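Long-range contacts in anti-sigma-I factor RsgI3 (PDB 6QE7), which binds pectin and polygalacturonic acid through its extracellular tandem PA14 domains and probably holds the sigma factor SigI3 inactive until polysaccharide is sensed: residues D174-N179 and I269-S274; F212-N217 and A240-K245; T66-G71 and I107-Y112; K43-V48 and Y112-A117. One frame throughout, in Å; residues are numbered along the deposited sequence.

Contact 1: D174-N179 and I269-S274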
loop_
_atom_site.group_PDB
_atom_site.type_symbol
_atom_site.label_atom_id
_atom_site.label_comp_id
_atom_site.label_asym_id
_atom_site.label_seq_id
_atom_site.Cartn_x
_atom_site.Cartn_y
_atom_site.Cartn_z
ATOM N N ASP A 174 -3.804 7.958 -16.463
ATOM C CA ASP A 174 -4.347 6.622 -16.121
ATOM C C ASP A 174 -3.250 5.567 -16.254
ATOM O O ASP A 174 -3.278 4.560 -15.567
ATOM C CB ASP A 174 -5.529 6.279 -17.026
ATOM C CG ASP A 174 -6.720 7.156 -16.720
ATOM O OD1 ASP A 174 -6.653 7.948 -15.716
ATOM O OD2 ASP A 174 -7.706 7.066 -17.488
ATOM N N ALA A 175 -2.327 5.764 -17.169
ATOM C CA ALA A 175 -1.255 4.794 -17.428
ATOM C C ALA A 175 -0.195 5.479 -18.271
ATOM O O ALA A 175 -0.396 6.656 -18.681
ATOM C CB ALA A 175 -1.820 3.590 -18.127
ATOM N N ILE A 176 0.915 4.802 -18.463
ATOM C CA ILE A 176 2.001 5.364 -19.294
ATOM C C ILE A 176 1.901 4.621 -20.617
ATOM O O ILE A 176 2.488 3.526 -20.771
ATOM C CB ILE A 176 3.375 5.280 -18.625
ATOM C CG1 ILE A 176 3.377 5.932 -17.240
ATOM C CG2 ILE A 176 4.447 5.906 -19.543
ATOM C CD1 ILE A 176 4.696 5.884 -16.567
ATOM N N ASN A 177 1.095 5.189 -21.499
ATOM C CA ASN A 177 0.771 4.578 -22.801
ATOM C C ASN A 177 0.393 5.674 -23.790
ATOM O O ASN A 177 -0.823 5.915 -23.971
ATOM C CB ASN A 177 -0.400 3.607 -22.659
ATOM C CG ASN A 177 -0.548 2.742 -23.890
ATOM O OD1 ASN A 177 0.289 2.793 -24.806
ATOM N ND2 ASN A 177 -1.649 2.016 -23.947
ATOM N N PHE A 178 1.376 6.389 -24.296
ATOM C CA PHE A 178 1.142 7.626 -25.080
ATOM C C PHE A 178 1.843 7.512 -26.429
ATOM O O PHE A 178 3.037 7.110 -26.524
ATOM C CB PHE A 178 1.580 8.854 -24.292
ATOM C CG PHE A 178 0.691 9.180 -23.121
ATOM C CD1 PHE A 178 -0.570 9.714 -23.315
ATOM C CD2 PHE A 178 1.108 8.922 -21.811
ATOM C CE1 PHE A 178 -1.355 10.083 -22.241
ATOM C CE2 PHE A 178 0.307 9.250 -20.727
ATOM C CZ PHE A 178 -0.939 9.799 -20.949
ATOM N N ASN A 179 1.045 7.704 -27.471
ATOM C CA ASN A 179 1.490 7.931 -28.866
ATOM C C ASN A 179 1.029 9.359 -29.196
ATOM O O ASN A 179 -0.172 9.559 -29.529
ATOM C CB ASN A 179 0.965 6.836 -29.789
ATOM C CG ASN A 179 1.225 7.128 -31.254
ATOM O OD1 ASN A 179 2.315 7.506 -31.673
ATOM N ND2 ASN A 179 0.223 6.897 -32.072
ATOM N N ILE A 269 5.689 7.260 -25.622
ATOM C CA ILE A 269 6.242 6.415 -24.522
ATOM C C ILE A 269 5.172 5.443 -23.997
ATOM O O ILE A 269 4.028 5.880 -23.664
ATOM C CB ILE A 269 6.837 7.318 -23.427
ATOM C CG1 ILE A 269 7.395 6.473 -22.264
ATOM C CG2 ILE A 269 5.779 8.328 -23.014
ATOM C CD1 ILE A 269 8.139 7.238 -21.269
ATOM N N LYS A 270 5.527 4.162 -23.955
ATOM C CA LYS A 270 4.724 3.084 -23.282
ATOM C C LYS A 270 5.598 2.502 -22.167
ATOM O O LYS A 270 6.805 2.387 -22.428
ATOM C CB LYS A 270 4.338 1.974 -24.265
ATOM C CG LYS A 270 3.339 2.331 -25.365
ATOM C CD LYS A 270 3.207 1.269 -26.473
ATOM C CE LYS A 270 1.939 1.340 -27.325
ATOM N NZ LYS A 270 1.407 2.716 -27.545
ATOM N N LEU A 271 5.012 2.147 -21.000
ATOM C CA LEU A 271 5.689 1.353 -19.916
ATOM C C LEU A 271 4.968 0.021 -19.867
ATOM O O LEU A 271 3.713 0.020 -19.760
ATOM C CB LEU A 271 5.671 2.084 -18.558
ATOM C CG LEU A 271 6.269 1.327 -17.369
ATOM C CD1 LEU A 271 7.790 1.242 -17.482
ATOM C CD2 LEU A 271 5.868 1.951 -16.070
ATOM N N LEU A 272 5.715 -1.041 -20.134
ATOM C CA LEU A 272 5.204 -2.417 -20.117
ATOM C C LEU A 272 5.854 -3.161 -18.963
ATOM O O LEU A 272 6.964 -2.792 -18.597
ATOM C CB LEU A 272 5.582 -3.063 -21.446
ATOM C CG LEU A 272 5.050 -2.267 -22.643
ATOM C CD1 LEU A 272 6.178 -1.526 -23.354
ATOM C CD2 LEU A 272 4.278 -3.177 -23.590
ATOM N N TRP A 273 5.242 -4.254 -18.552
ATOM C CA TRP A 273 5.887 -5.245 -17.669
ATOM C C TRP A 273 5.668 -6.673 -18.183
ATOM O O TRP A 273 4.717 -6.975 -18.987
ATOM C CB TRP A 273 5.417 -5.103 -16.206
ATOM C CG TRP A 273 3.946 -5.329 -15.955
ATOM C CD1 TRP A 273 2.970 -5.703 -16.832
ATOM C CD2 TRP A 273 3.274 -5.146 -14.701
ATOM N NE1 TRP A 273 1.779 -5.807 -16.196
ATOM C CE2 TRP A 273 1.924 -5.436 -14.903
ATOM C CE3 TRP A 273 3.704 -4.805 -13.427
ATOM C CZ2 TRP A 273 0.995 -5.401 -13.883
ATOM C CZ3 TRP A 273 2.779 -4.731 -12.417
ATOM C CH2 TRP A 273 1.448 -5.010 -12.647
ATOM N N SER A 274 6.509 -7.533 -17.651
ATOM C CA SER A 274 6.454 -8.973 -17.926
ATOM C C SER A 274 7.066 -9.704 -16.749
ATOM O O SER A 274 7.949 -9.113 -16.026
ATOM C CB SER A 274 7.175 -9.263 -19.247
ATOM O OG SER A 274 8.599 -9.149 -19.114
#
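Ile176 lays its branched side chain along Ile269 and obliquely across Leu271. CG2 of Ile176, anti to the backbone N, runs beside CG1 of Ile269 at 4.1 Å, while CB of Ile176 meets CB of Leu271 at 3.9 Å. Such beta-branched and leucine side chains suit a buried place, and Val258 and Trp198 of the facing sheet close over Ile176. Backbone bonds join the segments too. Leu271 N gives a fairly straight bond to Ile176 O (2.9 Å, 161° at the hydrogen), approaching from above the carbonyl plane. Phe178 and Ile269 form an antiparallel hydrogen-bonded pair, with Phe178 N to Ile269 O at 2.8 Å and the return bond from Ile269 N to Phe178 O equally long. On the other face, Asn177 and Lys270 form a non-hydrogen-bonded pair whose side chains run side by side. The lysine chain bends at its last torsion (chi4 33°), curling NZ of Lys270 over to OD1 of Asn177 at 3.0 Å, in the amide carbonyl plane; a long flexible amine and a short amide suit this more accessible face. Apolar residues inward and polar ones outward mark an edge pairing in the antiparallel beta-sandwich of the second PA14 domain.

Contact 2: F212-N217 and A240-K245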
loop_
_atom_site.group_PDB
_atom_site.type_symbol
_atom_site.label_atom_id
_atom_site.label_comp_id
_atom_site.label_asym_id
_atom_site.label_seq_id
_atom_site.Cartn_x
_atom_site.Cartn_y
_atom_site.Cartn_z
ATOM N N PHE A 212 10.586 -4.583 -16.441
ATOM C CA PHE A 212 9.876 -3.401 -16.991
ATOM C C PHE A 212 10.533 -3.105 -18.324
ATOM O O PHE A 212 11.729 -3.359 -18.487
ATOM C CB PHE A 212 9.864 -2.217 -16.022
ATOM C CG PHE A 212 9.050 -2.519 -14.794
ATOM C CD1 PHE A 212 9.598 -3.270 -13.768
ATOM C CD2 PHE A 212 7.729 -2.135 -14.703
ATOM C CE1 PHE A 212 8.825 -3.655 -12.679
ATOM C CE2 PHE A 212 6.977 -2.482 -13.598
ATOM C CZ PHE A 212 7.529 -3.248 -12.589
ATOM N N HIS A 213 9.714 -2.667 -19.263
ATOM C CA HIS A 213 10.081 -2.421 -20.670
ATOM C C HIS A 213 9.596 -1.020 -20.996
ATOM O O HIS A 213 8.483 -0.683 -20.539
ATOM C CB HIS A 213 9.426 -3.418 -21.592
ATOM C CG HIS A 213 9.541 -4.842 -21.212
ATOM N ND1 HIS A 213 10.446 -5.692 -21.815
ATOM C CD2 HIS A 213 8.789 -5.599 -20.358
ATOM C CE1 HIS A 213 10.280 -6.912 -21.328
ATOM N NE2 HIS A 213 9.234 -6.876 -20.449
ATOM N N THR A 214 10.458 -0.196 -21.607
ATOM C CA THR A 214 10.035 1.085 -22.223
ATOM C C THR A 214 10.223 0.969 -23.730
ATOM O O THR A 214 11.196 0.366 -24.225
ATOM C CB THR A 214 10.709 2.315 -21.625
ATOM O OG1 THR A 214 12.080 2.081 -21.866
ATOM C CG2 THR A 214 10.421 2.534 -20.154
ATOM N N VAL A 215 9.230 1.487 -24.399
ATOM C CA VAL A 215 9.197 1.804 -25.842
ATOM C C VAL A 215 9.022 3.319 -25.914
ATOM O O VAL A 215 7.992 3.838 -25.426
ATOM C CB VAL A 215 8.099 1.062 -26.631
ATOM C CG1 VAL A 215 8.132 1.438 -28.139
ATOM C CG2 VAL A 215 8.249 -0.406 -26.492
ATOM N N ALA A 216 9.999 4.012 -26.512
ATOM C CA ALA A 216 10.056 5.474 -26.413
ATOM C C ALA A 216 10.711 6.139 -27.625
ATOM O O ALA A 216 11.796 5.706 -27.988
ATOM C CB ALA A 216 10.851 5.733 -25.175
ATOM N N ASN A 217 10.191 7.285 -28.044
ATOM C CA ASN A 217 10.775 8.123 -29.138
ATOM C C ASN A 217 11.851 9.105 -28.608
ATOM O O ASN A 217 12.472 9.811 -29.412
ATOM C CB ASN A 217 9.673 8.852 -29.898
ATOM C CG ASN A 217 8.924 7.960 -30.870
ATOM O OD1 ASN A 217 9.160 6.753 -30.931
ATOM N ND2 ASN A 217 8.012 8.544 -31.632
ATOM N N ALA A 240 12.652 3.206 -29.515
ATOM C CA ALA A 240 13.794 2.493 -28.890
ATOM C C ALA A 240 13.245 1.728 -27.663
ATOM O O ALA A 240 12.352 2.304 -26.936
ATOM C CB ALA A 240 14.898 3.445 -28.459
ATOM N N GLU A 241 13.758 0.506 -27.462
ATOM C CA GLU A 241 13.353 -0.469 -26.401
ATOM C C GLU A 241 14.451 -0.552 -25.356
ATOM O O GLU A 241 15.613 -0.658 -25.734
ATOM C CB GLU A 241 13.053 -1.809 -27.045
ATOM C CG GLU A 241 11.807 -1.682 -27.916
ATOM C CD GLU A 241 11.714 -2.675 -29.057
ATOM O OE1 GLU A 241 12.028 -3.842 -28.782
ATOM O OE2 GLU A 241 11.345 -2.282 -30.219
ATOM N N ASN A 242 14.053 -0.403 -24.098
ATOM C CA ASN A 242 14.903 -0.630 -22.917
ATOM C C ASN A 242 14.156 -1.595 -22.018
ATOM O O ASN A 242 12.935 -1.619 -22.125
ATOM C CB ASN A 242 15.239 0.689 -22.222
ATOM C CG ASN A 242 16.106 1.516 -23.142
ATOM O OD1 ASN A 242 15.575 2.196 -24.021
ATOM N ND2 ASN A 242 17.410 1.268 -23.080
ATOM N N SER A 243 14.903 -2.333 -21.204
ATOM C CA SER A 243 14.364 -3.225 -20.155
ATOM C C SER A 243 15.293 -3.220 -18.954
ATOM O O SER A 243 16.520 -2.853 -19.053
ATOM C CB SER A 243 14.040 -4.593 -20.664
ATOM O OG SER A 243 15.181 -5.422 -20.756
ATOM N N GLY A 244 14.698 -3.531 -17.818
ATOM C CA GLY A 244 15.452 -3.697 -16.572
ATOM C C GLY A 244 14.642 -4.547 -15.628
ATOM O O GLY A 244 13.430 -4.653 -15.849
ATOM N N LYS A 245 15.294 -5.183 -14.667
ATOM C CA LYS A 245 14.687 -6.253 -13.849
ATOM C C LYS A 245 14.611 -5.819 -12.414
ATOM O O LYS A 245 15.503 -5.071 -11.993
ATOM C CB LYS A 245 15.562 -7.505 -13.926
ATOM C CG LYS A 245 15.508 -8.208 -15.270
ATOM C CD LYS A 245 16.631 -9.199 -15.439
ATOM C CE LYS A 245 16.315 -10.315 -16.409
ATOM N NZ LYS A 245 16.542 -9.918 -17.821
HETATM O O HOH W 1 12.316 -4.549 -23.830
HETATM O O HOH W 2 12.852 3.032 -24.302
#
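Two neighbouring antiparallel strands of the second PA14 domain pair here in regular alternation, Phe212, Thr214 and Ala216 forming hydrogen-bonded pairs with Gly244, Asn242 and Ala240. Phe212 N points nearly along the C=O axis of Gly244 at 2.9 Å from its O. In the middle pair Thr214 N reaches Asn242 O at 2.9 Å from above the carbonyl plane, whereas the return bond, Asn242 N to Thr214 O, lies in plane at 3.0 Å; at the far end Ala216 N bonds Ala240 O, the return bond being weak. Thr214 OG1 sits between its backbone N and carbonyl carbon (chi1 60°), which brings it to 3.5 Å from CB of Asn242 and 2.7 Å from a water also within bonding distance of Asn242 OD1 and Ala240 O. Asn242 OD1 is also bonded by Asn232. On the opposite face Val215 CG2 runs alongside Glu241 CG at 4.0 Å, so the acid lends its aliphatic stem to the valine. The His213 ring holds a water in its plane at ND1, 3.0 Å away, and bonds Ser274 through NE2. Strand 268-274 flanks 208-216 on its other side, while strands 219-224 and 227-232 cover Phe212 and Thr214.

Contact 3: T66-G71 and I107-Y112. With CA (calcium ion), chain D.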
loop_
_atom_site.group_PDB
_atom_site.type_symbol
_atom_site.label_atom_id
_atom_site.label_comp_id
_atom_site.label_asym_id
_atom_site.label_seq_id
_atom_site.Cartn_x
_atom_site.Cartn_y
_atom_site.Cartn_z
ATOM N N THR A 66 -1.933 -11.238 21.651
ATOM C CA THR A 66 -2.379 -11.335 20.250
ATOM C C THR A 66 -2.157 -12.784 19.857
ATOM O O THR A 66 -1.169 -13.365 20.240
ATOM C CB THR A 66 -1.636 -10.341 19.355
ATOM O OG1 THR A 66 -0.240 -10.668 19.332
ATOM C CG2 THR A 66 -1.802 -8.906 19.794
ATOM N N VAL A 67 -3.132 -13.375 19.197
ATOM C CA VAL A 67 -2.900 -14.663 18.509
ATOM C C VAL A 67 -3.273 -14.384 17.054
ATOM O O VAL A 67 -4.454 -14.100 16.808
ATOM C CB VAL A 67 -3.761 -15.804 19.113
ATOM C CG1 VAL A 67 -3.396 -17.131 18.489
ATOM C CG2 VAL A 67 -3.591 -15.883 20.610
ATOM N N THR A 68 -2.305 -14.471 16.153
ATOM C CA THR A 68 -2.425 -14.000 14.759
ATOM C C THR A 68 -1.750 -14.985 13.840
ATOM O O THR A 68 -0.676 -15.530 14.172
ATOM C CB THR A 68 -1.832 -12.619 14.511
ATOM O OG1 THR A 68 -0.466 -12.422 14.956
ATOM C CG2 THR A 68 -2.668 -11.552 15.166
ATOM N N ASP A 69 -2.326 -15.034 12.652
ATOM C CA ASP A 69 -1.663 -15.514 11.434
ATOM C C ASP A 69 -2.112 -14.556 10.337
ATOM O O ASP A 69 -3.318 -14.580 10.061
ATOM C CB ASP A 69 -2.036 -16.979 11.199
ATOM C CG ASP A 69 -1.540 -17.480 9.860
ATOM O OD1 ASP A 69 -1.169 -16.615 8.982
ATOM O OD2 ASP A 69 -1.487 -18.696 9.717
ATOM N N ASP A 70 -1.204 -13.683 9.765
ATOM C CA ASP A 70 0.227 -13.684 10.050
ATOM C C ASP A 70 0.612 -12.683 11.129
ATOM O O ASP A 70 0.432 -12.974 12.308
ATOM C CB ASP A 70 1.045 -13.462 8.789
ATOM C CG ASP A 70 0.848 -14.637 7.841
ATOM O OD1 ASP A 70 -0.273 -14.696 7.197
ATOM O OD2 ASP A 70 1.793 -15.432 7.686
ATOM N N GLY A 71 1.112 -11.527 10.757
ATOM C CA GLY A 71 1.895 -10.715 11.698
ATOM C C GLY A 71 1.045 -9.683 12.385
ATOM O O GLY A 71 -0.158 -9.499 12.078
ATOM N N ILE A 107 -5.459 2.439 21.743
ATOM C CA ILE A 107 -5.057 1.098 21.300
ATOM C C ILE A 107 -5.067 1.078 19.756
ATOM O O ILE A 107 -5.851 1.768 19.112
ATOM C CB ILE A 107 -5.920 0.038 21.978
ATOM C CG1 ILE A 107 -5.384 -1.348 21.647
ATOM C CG2 ILE A 107 -7.376 0.193 21.558
ATOM C CD1 ILE A 107 -5.764 -2.411 22.640
ATOM N N LYS A 108 -4.021 0.486 19.188
ATOM C CA LYS A 108 -3.926 0.282 17.753
ATOM C C LYS A 108 -3.322 -1.090 17.553
ATOM O O LYS A 108 -2.295 -1.400 18.146
ATOM C CB LYS A 108 -3.058 1.353 17.100
ATOM C CG LYS A 108 -2.707 1.011 15.649
ATOM C CD LYS A 108 -2.110 2.197 14.939
ATOM C CE LYS A 108 -0.850 2.732 15.636
ATOM N NZ LYS A 108 -0.239 3.812 14.826
ATOM N N MET A 109 -4.023 -1.911 16.792
ATOM C CA MET A 109 -3.539 -3.222 16.431
ATOM C C MET A 109 -3.536 -3.283 14.913
ATOM O O MET A 109 -4.586 -3.071 14.315
ATOM C CB MET A 109 -4.421 -4.307 17.045
ATOM C CG MET A 109 -4.032 -5.658 16.569
ATOM S SD MET A 109 -4.825 -6.955 17.609
ATOM C CE MET A 109 -4.446 -8.447 16.688
ATOM N N GLU A 110 -2.350 -3.561 14.355
ATOM C CA GLU A 110 -2.118 -3.756 12.901
ATOM C C GLU A 110 -1.893 -5.230 12.709
ATOM O O GLU A 110 -1.273 -5.858 13.568
ATOM C CB GLU A 110 -0.941 -2.894 12.414
ATOM C CG GLU A 110 -1.343 -1.434 12.387
ATOM C CD GLU A 110 -0.266 -0.457 11.920
ATOM O OE1 GLU A 110 0.838 -0.874 11.728
ATOM O OE2 GLU A 110 -0.606 0.674 11.675
ATOM N N TYR A 111 -2.483 -5.760 11.647
ATOM C CA TYR A 111 -2.523 -7.196 11.374
ATOM C C TYR A 111 -2.292 -7.371 9.887
ATOM O O TYR A 111 -2.840 -6.531 9.131
ATOM C CB TYR A 111 -3.909 -7.723 11.813
ATOM C CG TYR A 111 -4.220 -9.023 11.134
ATOM C CD1 TYR A 111 -3.663 -10.202 11.581
ATOM C CD2 TYR A 111 -4.931 -9.040 9.957
ATOM C CE1 TYR A 111 -3.834 -11.392 10.911
ATOM C CE2 TYR A 111 -5.123 -10.220 9.280
ATOM C CZ TYR A 111 -4.566 -11.385 9.745
ATOM O OH TYR A 111 -4.784 -12.529 9.069
ATOM N N TYR A 112 -1.689 -8.484 9.448
ATOM C CA TYR A 112 -1.791 -8.829 8.024
ATOM C C TYR A 112 -1.771 -10.352 7.894
ATOM O O TYR A 112 -1.356 -11.096 8.784
ATOM C CB TYR A 112 -0.660 -8.184 7.229
ATOM C CG TYR A 112 0.647 -8.935 7.300
ATOM C CD1 TYR A 112 1.541 -8.751 8.336
ATOM C CD2 TYR A 112 1.023 -9.813 6.290
ATOM C CE1 TYR A 112 2.762 -9.432 8.387
ATOM C CE2 TYR A 112 2.256 -10.462 6.293
ATOM C CZ TYR A 112 3.148 -10.269 7.342
ATOM O OH TYR A 112 4.294 -10.997 7.377
HETATM CA CA CA D . -1.424 -16.766 6.713
HETATM O O HOH W 3 -0.136 -19.075 7.445
HETATM O O HOH W 4 1.126 -17.578 6.095
#
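The dense part of this contact gathers around Asp69-Gly71, at the end of strand 60-69. Tyr111, with CG anti to the backbone N (chi1 159°), carries its hydroxyl to Asp69 O at 2.7 Å, in the carbonyl plane and on a lone pair; the long phenol suits a buried backbone acceptor. Asp70 and Gly71 both face Tyr112, a classic beta bulge: Asp70 N bonds Tyr112 O at 2.8 Å, Gly71 N reaches the same oxygen only weakly, and Tyr112 N returns a bond to Gly71 O. One face of the Tyr112 ring lies under Asp70 CB, 4.2 Å from its centroid in a CH-pi contact. Glycine suits this spot because, without a side chain, it lets the ring come close, Gly71 N lying 3.6 Å from Tyr112 CE1. The peptide bond before Asp70 is cis, consistent with the neighbouring carboxylates turning to one calcium ion, bound by Asp69 OD1 at 2.3 Å and Asp70 OD1 at 2.4 Å; Asp70 OD1 also accepts a hydrogen bond from His114 N. Water enters at the calcium ion, where two ligand waters donate to Asp69 OD2 and Asp70 OD2. The looser part, also buried, is the apolar end: Met109 CE meets Thr68 CG2 tip to tip at 3.9 Å. The contact joins the two sheets of the first PA14 domain, 60-69 in one and 105-113 in the other, where neighbouring strand 46-51 touches Tyr111 through Val48 and Trp50.

Contact 4: K43-V48 and Y112-A117. With CA (calcium ion), chain D; CA (calcium ion), chain E.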
loop_
_atom_site.group_PDB
_atom_site.type_symbol
_atom_site.label_atom_id
_atom_site.label_comp_id
_atom_site.label_asym_id
_atom_site.label_seq_id
_atom_site.Cartn_x
_atom_site.Cartn_y
_atom_site.Cartn_z
ATOM N N LYS A 43 -8.804 -13.195 -1.433
ATOM C CA LYS A 43 -7.921 -14.224 -0.840
ATOM C C LYS A 43 -6.497 -13.728 -0.872
ATOM O O LYS A 43 -6.031 -13.286 -1.926
ATOM C CB LYS A 43 -7.881 -15.542 -1.604
ATOM C CG LYS A 43 -7.390 -16.714 -0.762
ATOM C CD LYS A 43 -7.350 -18.021 -1.592
ATOM C CE LYS A 43 -6.394 -19.053 -1.075
ATOM N NZ LYS A 43 -6.811 -19.528 0.271
ATOM N N ASP A 44 -5.860 -13.793 0.278
ATOM C CA ASP A 44 -4.415 -13.555 0.462
ATOM C C ASP A 44 -4.073 -12.046 0.432
ATOM O O ASP A 44 -4.858 -11.216 -0.077
ATOM C CB ASP A 44 -3.556 -14.376 -0.515
ATOM C CG ASP A 44 -3.608 -15.884 -0.339
ATOM O OD1 ASP A 44 -3.995 -16.288 0.740
ATOM O OD2 ASP A 44 -3.256 -16.661 -1.319
ATOM N N THR A 45 -2.890 -11.747 1.009
ATOM C CA THR A 45 -2.242 -10.416 1.077
ATOM C C THR A 45 -3.280 -9.357 1.442
ATOM O O THR A 45 -3.592 -8.530 0.596
ATOM C CB THR A 45 -1.568 -10.097 -0.267
ATOM O OG1 THR A 45 -2.591 -10.240 -1.239
ATOM C CG2 THR A 45 -0.435 -11.016 -0.638
ATOM N N TYR A 46 -3.768 -9.351 2.686
ATOM C CA TYR A 46 -4.670 -8.315 3.155
ATOM C C TYR A 46 -4.174 -7.856 4.519
ATOM O O TYR A 46 -3.272 -8.541 5.096
ATOM C CB TYR A 46 -6.146 -8.732 3.105
ATOM C CG TYR A 46 -6.549 -9.997 3.821
ATOM C CD1 TYR A 46 -6.890 -9.972 5.148
ATOM C CD2 TYR A 46 -6.740 -11.205 3.137
ATOM C CE1 TYR A 46 -7.330 -11.106 5.822
ATOM C CE2 TYR A 46 -7.300 -12.311 3.762
ATOM C CZ TYR A 46 -7.535 -12.286 5.125
ATOM O OH TYR A 46 -8.026 -13.382 5.802
ATOM N N SER A 47 -4.685 -6.692 4.928
ATOM C CA SER A 47 -4.299 -6.048 6.197
ATOM C C SER A 47 -5.483 -5.306 6.784
ATOM O O SER A 47 -6.372 -4.904 6.034
ATOM C CB SER A 47 -3.060 -5.182 6.083
ATOM O OG SER A 47 -3.162 -4.163 5.082
ATOM N N VAL A 48 -5.417 -5.178 8.114
ATOM C CA VAL A 48 -6.471 -4.642 8.977
ATOM C C VAL A 48 -5.739 -3.812 10.011
ATOM O O VAL A 48 -4.793 -4.314 10.628
ATOM C CB VAL A 48 -7.347 -5.750 9.638
ATOM C CG1 VAL A 48 -8.540 -5.104 10.248
ATOM C CG2 VAL A 48 -7.814 -6.836 8.660
ATOM N N TYR A 112 -1.689 -8.484 9.448
ATOM C CA TYR A 112 -1.791 -8.829 8.024
ATOM C C TYR A 112 -1.771 -10.352 7.894
ATOM O O TYR A 112 -1.356 -11.096 8.784
ATOM C CB TYR A 112 -0.660 -8.184 7.229
ATOM C CG TYR A 112 0.647 -8.935 7.300
ATOM C CD1 TYR A 112 1.541 -8.751 8.336
ATOM C CD2 TYR A 112 1.023 -9.813 6.290
ATOM C CE1 TYR A 112 2.762 -9.432 8.387
ATOM C CE2 TYR A 112 2.256 -10.462 6.293
ATOM C CZ TYR A 112 3.148 -10.269 7.342
ATOM O OH TYR A 112 4.294 -10.997 7.377
ATOM N N GLN A 113 -2.379 -10.764 6.814
ATOM C CA GLN A 113 -2.382 -12.104 6.201
ATOM C C GLN A 113 -1.510 -12.097 4.947
ATOM O O GLN A 113 -1.649 -11.177 4.048
ATOM C CB GLN A 113 -3.838 -12.478 5.858
ATOM C CG GLN A 113 -3.941 -13.440 4.666
ATOM C CD GLN A 113 -3.573 -14.863 4.954
ATOM O OE1 GLN A 113 -2.670 -15.161 5.731
ATOM N NE2 GLN A 113 -4.382 -15.785 4.413
ATOM N N HIS A 114 -0.664 -13.107 4.870
ATOM C CA HIS A 114 0.118 -13.390 3.652
ATOM C C HIS A 114 -0.653 -14.433 2.835
ATOM O O HIS A 114 -1.382 -14.017 1.930
ATOM C CB HIS A 114 1.590 -13.744 3.962
ATOM C CG HIS A 114 2.408 -13.922 2.722
ATOM N ND1 HIS A 114 3.296 -14.944 2.597
ATOM C CD2 HIS A 114 2.378 -13.282 1.508
ATOM C CE1 HIS A 114 3.820 -14.941 1.371
ATOM N NE2 HIS A 114 3.267 -13.910 0.677
ATOM N N VAL A 115 -0.528 -15.714 3.186
ATOM C CA VAL A 115 -1.163 -16.836 2.451
ATOM C C VAL A 115 -1.722 -17.892 3.411
ATOM O O VAL A 115 -1.637 -17.760 4.641
ATOM C CB VAL A 115 -0.154 -17.450 1.463
ATOM C CG1 VAL A 115 0.288 -16.462 0.348
ATOM C CG2 VAL A 115 1.041 -18.063 2.163
ATOM N N ARG A 116 -2.353 -18.915 2.844
ATOM C CA ARG A 116 -2.880 -20.008 3.690
ATOM C C ARG A 116 -3.833 -19.422 4.724
ATOM O O ARG A 116 -4.838 -18.745 4.331
ATOM C CB ARG A 116 -1.698 -20.759 4.259
ATOM C CG ARG A 116 -0.812 -21.188 3.096
ATOM C CD ARG A 116 0.069 -22.341 3.472
ATOM N NE ARG A 116 0.966 -22.621 2.350
ATOM C CZ ARG A 116 1.335 -23.834 1.960
ATOM N NH1 ARG A 116 0.877 -24.900 2.590
ATOM N NH2 ARG A 116 2.206 -23.975 0.980
ATOM N N ALA A 117 -3.670 -19.825 5.958
ATOM C CA ALA A 117 -4.673 -19.563 7.010
ATOM C C ALA A 117 -4.576 -18.109 7.459
ATOM O O ALA A 117 -3.521 -17.505 7.315
ATOM C CB ALA A 117 -4.438 -20.530 8.134
HETATM CA CA CA D . -1.424 -16.766 6.713
HETATM CA CA CA E . -4.667 -9.078 -1.525
HETATM O O HOH W 5 -5.553 -17.723 2.019
HETATM O O HOH W 6 -5.110 -11.117 -2.803
HETATM O O HOH W 7 -6.740 -15.511 2.608
HETATM O O HOH W 8 -2.901 -18.957 -0.123
HETATM O O HOH W 4 1.126 -17.578 6.095
HETATM O O HOH W 3 -0.136 -19.075 7.445
HETATM O O HOH W 9 -6.089 -8.406 -3.430
HETATM O O HOH W 10 -6.876 -9.255 -0.475
#
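Two calcium ions are served from this contact, one by each segment. Gln113 OE1 binds the first at 2.3 Å, joined by the carbonyl oxygens of Val115 and Ala117, with Asp69 and Asp70 completing the protein ligands. Thr45 grips the second twice, through O and through OG1 at 2.4 Å, beside Asp44 O, Asn12 and waters; a threonine fits because its hydroxyl, set between backbone N and carbonyl carbon, chelates together with the main chain. In the next shell, Gln113 NE2 bonds Arg116 O, holding the amide with OE1 turned to the metal. Gln113 CB lies over one face of the Tyr46 ring in a CH-pi contact, 3.8 Å from the centroid; Tyr46 OH bonds Gly35 O. Backbone bonds join the two segments: Thr45 N bonds His114 O at 2.9 Å, nearly straight (170°), and Tyr46 N bonds Gln113 O while Gln113 N returns to Tyr46 O. Thr45 and Tyr46 both face Gln113 in a G1 beta bulge. Outermost, one water contacts Lys43 NZ, Asp44 OD1 and Arg116 O, and another donates to Asp44 OD2 while accepting from Arg116 N. Strand 46-51 runs between 6-11 and 105-113 in one antiparallel sheet of the first PA14 domain.

In the fold
From the N terminus, the chain first enters contact 4 at 43-48, and its loop closes only at 112-117. Contact 3, from 66-71 to 107-112, is nested inside it; the two share Tyr112 and the same calcium ion, and there the two sheets of the first PA14 domain and its calcium-binding loop come together. The chain then passes into the second PA14 domain, where contact 1 opens at 174-179 and closes at 269-274, with contact 2 (212-217 to 240-245) nested within. These two meet because strands 208-216 and 268-274 are neighbours in one sheet. The pairs follow in series, contacts 1 and 3 with centres about 38 Å apart.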